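Local structure of UV damage endonuclease (3TC3) at residues Ile116-His121 and Asp148-Met153. The protein probably cuts damaged DNA as a manganese-binding TIM-barrel repair endonuclease, recognising different lesions by a dual-dinucleotide flipping mechanism. Sequence-based numbering, arbitrary orientation. Where two conformers were deposited one is given.
Sequences IRISMH and DLLDSM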
loop_
_atom_site.group_PDB
_atom_site.type_symbol
_atom_site.label_atom_id
_atom_site.label_comp_id
_atom_site.label_asym_id
_atom_site.label_seq_id
_atom_site.Cartn_x
_atom_site.Cartn_y
_atom_site.Cartn_z
ATOM N N ILE A 116 -9.274 -6.358 -10.328
ATOM C CA ILE A 116 -8.231 -6.493 -9.307
ATOM C C ILE A 116 -8.035 -5.109 -8.661
ATOM O O ILE A 116 -7.988 -4.065 -9.346
ATOM C CB ILE A 116 -6.948 -7.067 -9.867
ATOM C CG1 ILE A 116 -7.212 -8.513 -10.354
ATOM C CG2 ILE A 116 -5.791 -6.970 -8.868
ATOM C CD1 ILE A 116 -6.078 -9.096 -11.109
ATOM N N ARG A 117 -7.962 -5.068 -7.353
ATOM C CA ARG A 117 -7.775 -3.761 -6.646
ATOM C C ARG A 117 -6.297 -3.611 -6.399
ATOM O O ARG A 117 -5.641 -4.585 -6.069
ATOM C CB ARG A 117 -8.489 -3.827 -5.315
ATOM C CG ARG A 117 -8.590 -2.570 -4.516
ATOM C CD ARG A 117 -9.917 -1.952 -4.627
ATOM N NE ARG A 117 -9.978 -0.614 -4.046
ATOM C CZ ARG A 117 -10.566 -0.314 -2.889
ATOM N NH1 ARG A 117 -11.093 -1.229 -2.048
ATOM N NH2 ARG A 117 -10.651 1.012 -2.626
ATOM N N ILE A 118 -5.817 -2.375 -6.487
ATOM C CA ILE A 118 -4.343 -2.131 -6.378
ATOM C C ILE A 118 -4.025 -1.050 -5.324
ATOM O O ILE A 118 -4.677 0.030 -5.261
ATOM C CB ILE A 118 -3.797 -1.642 -7.761
ATOM C CG1 ILE A 118 -3.841 -2.802 -8.802
ATOM C CG2 ILE A 118 -2.369 -1.144 -7.671
ATOM C CD1 ILE A 118 -3.055 -4.069 -8.386
ATOM N N SER A 119 -3.004 -1.296 -4.537
ATOM C CA SER A 119 -2.467 -0.260 -3.673
ATOM C C SER A 119 -0.930 -0.237 -3.864
ATOM O O SER A 119 -0.348 -1.129 -4.540
ATOM C CB SER A 119 -2.787 -0.491 -2.208
ATOM O OG SER A 119 -2.160 -1.685 -1.768
ATOM N N MET A 120 -0.306 0.857 -3.407
ATOM C CA MET A 120 1.145 0.936 -3.321
ATOM C C MET A 120 1.433 1.643 -2.026
ATOM O O MET A 120 0.679 2.518 -1.605
ATOM C CB MET A 120 1.796 1.726 -4.463
ATOM C CG MET A 120 1.526 1.060 -5.876
ATOM S SD MET A 120 2.471 1.969 -7.178
ATOM C CE MET A 120 4.136 1.342 -6.831
ATOM N N HIS A 121 2.634 1.365 -1.460
ATOM C CA HIS A 121 3.067 2.052 -0.198
ATOM C C HIS A 121 4.519 2.443 -0.413
ATOM O O HIS A 121 5.426 1.623 -0.337
ATOM C CB HIS A 121 2.958 1.027 0.953
ATOM C CG HIS A 121 3.459 1.501 2.321
ATOM N ND1 HIS A 121 4.747 1.538 2.661
ATOM C CD2 HIS A 121 2.740 1.813 3.479
ATOM C CE1 HIS A 121 4.876 1.906 3.965
ATOM N NE2 HIS A 121 3.646 2.053 4.473
ATOM N N ASP A 148 2.612 8.348 -11.443
ATOM C CA ASP A 148 2.952 8.099 -12.865
ATOM C C ASP A 148 2.824 6.597 -13.206
ATOM O O ASP A 148 2.491 6.239 -14.362
ATOM C CB ASP A 148 4.394 8.563 -13.159
ATOM C CG ASP A 148 4.533 10.092 -13.234
ATOM O OD1 ASP A 148 3.504 10.784 -13.270
ATOM O OD2 ASP A 148 5.687 10.534 -13.225
ATOM N N LEU A 149 3.307 5.731 -12.287
ATOM C CA LEU A 149 3.279 4.282 -12.594
ATOM C C LEU A 149 1.824 3.823 -12.790
ATOM O O LEU A 149 1.469 3.160 -13.799
ATOM C CB LEU A 149 4.003 3.473 -11.509
ATOM C CG LEU A 149 4.034 1.970 -11.743
ATOM C CD1 LEU A 149 4.905 1.677 -13.013
ATOM C CD2 LEU A 149 4.535 1.248 -10.538
ATOM N N LEU A 150 0.966 4.180 -11.865
ATOM C CA LEU A 150 -0.468 3.856 -11.919
ATOM C C LEU A 150 -1.112 4.505 -13.173
ATOM O O LEU A 150 -1.907 3.818 -13.885
ATOM C CB LEU A 150 -1.125 4.314 -10.622
ATOM C CG LEU A 150 -0.524 3.491 -9.405
ATOM C CD1 LEU A 150 -1.103 4.108 -8.113
ATOM C CD2 LEU A 150 -0.903 2.033 -9.447
ATOM N N ASP A 151 -0.734 5.771 -13.477
ATOM C CA ASP A 151 -1.261 6.395 -14.689
ATOM C C ASP A 151 -0.836 5.628 -15.918
ATOM O O ASP A 151 -1.607 5.509 -16.883
ATOM C CB ASP A 151 -0.709 7.789 -14.793
ATOM C CG ASP A 151 -1.399 8.820 -13.955
ATOM O OD1 ASP A 151 -2.477 8.592 -13.398
ATOM O OD2 ASP A 151 -0.834 9.939 -13.909
ATOM N N SER A 152 0.382 5.133 -15.979
ATOM C CA SER A 152 0.902 4.460 -17.169
ATOM C C SER A 152 0.201 3.154 -17.393
ATOM O O SER A 152 0.137 2.682 -18.557
ATOM C CB SER A 152 2.419 4.241 -17.035
ATOM O OG SER A 152 2.751 3.134 -16.172
ATOM N N MET A 153 -0.325 2.546 -16.325
ATOM C CA MET A 153 -1.125 1.316 -16.437
ATOM C C MET A 153 -2.583 1.625 -16.795
ATOM O O MET A 153 -3.320 0.703 -17.155
ATOM C CB MET A 153 -1.096 0.523 -15.122
ATOM C CG MET A 153 0.309 0.088 -14.844
ATOM S SD MET A 153 0.427 -0.789 -13.260
ATOM C CE MET A 153 2.101 -1.375 -13.299
#
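Met120 and Ile118 on the third strand of the TIM barrel reach outward to Leu149 and Leu150, near the C-terminal end of helix 133-153. Strand and helix belong to one beta-alpha-beta unit, completed by strand 158-162, and their local axes run nearly antiparallel (156°) about 10.8 Å apart, a gap bridged by these four buried apolar side chains. Met120 makes the largest contribution. Its chain is extended through chi2, which carries SD out to the helix, and then bends at chi3 (75°), turning the terminal methyl toward Leu149. There CE meets Leu149 CD2 at 3.7 Å, the two side chains lying roughly perpendicular. The sulfur touches both leucines, 4.0 Å from Leu149 CD2 and equally far from Leu150 CG, while the Met120 and Leu150 side chains run antiparallel past one another. Two residues earlier on the strand, Ile118 directs CG2, the branch placed opposite its backbone N, at Leu150 CD2, 3.9 Å away; Leu150 CD2 thus touches both Ile118 CG2 and the Met120 sulfur. Neighbouring elements close the core: Leu104 of helix 101-113 packs on Leu149, and Ile159 of the next strand on Leu150. The bound manganese lies about 13 Å from the Met120 side chain. On the helix, Leu149 O accepts hydrogen bonds from both Met153 N and Ser152 OG, the latter 2.7 Å away and 19° out of the plane of the carbonyl.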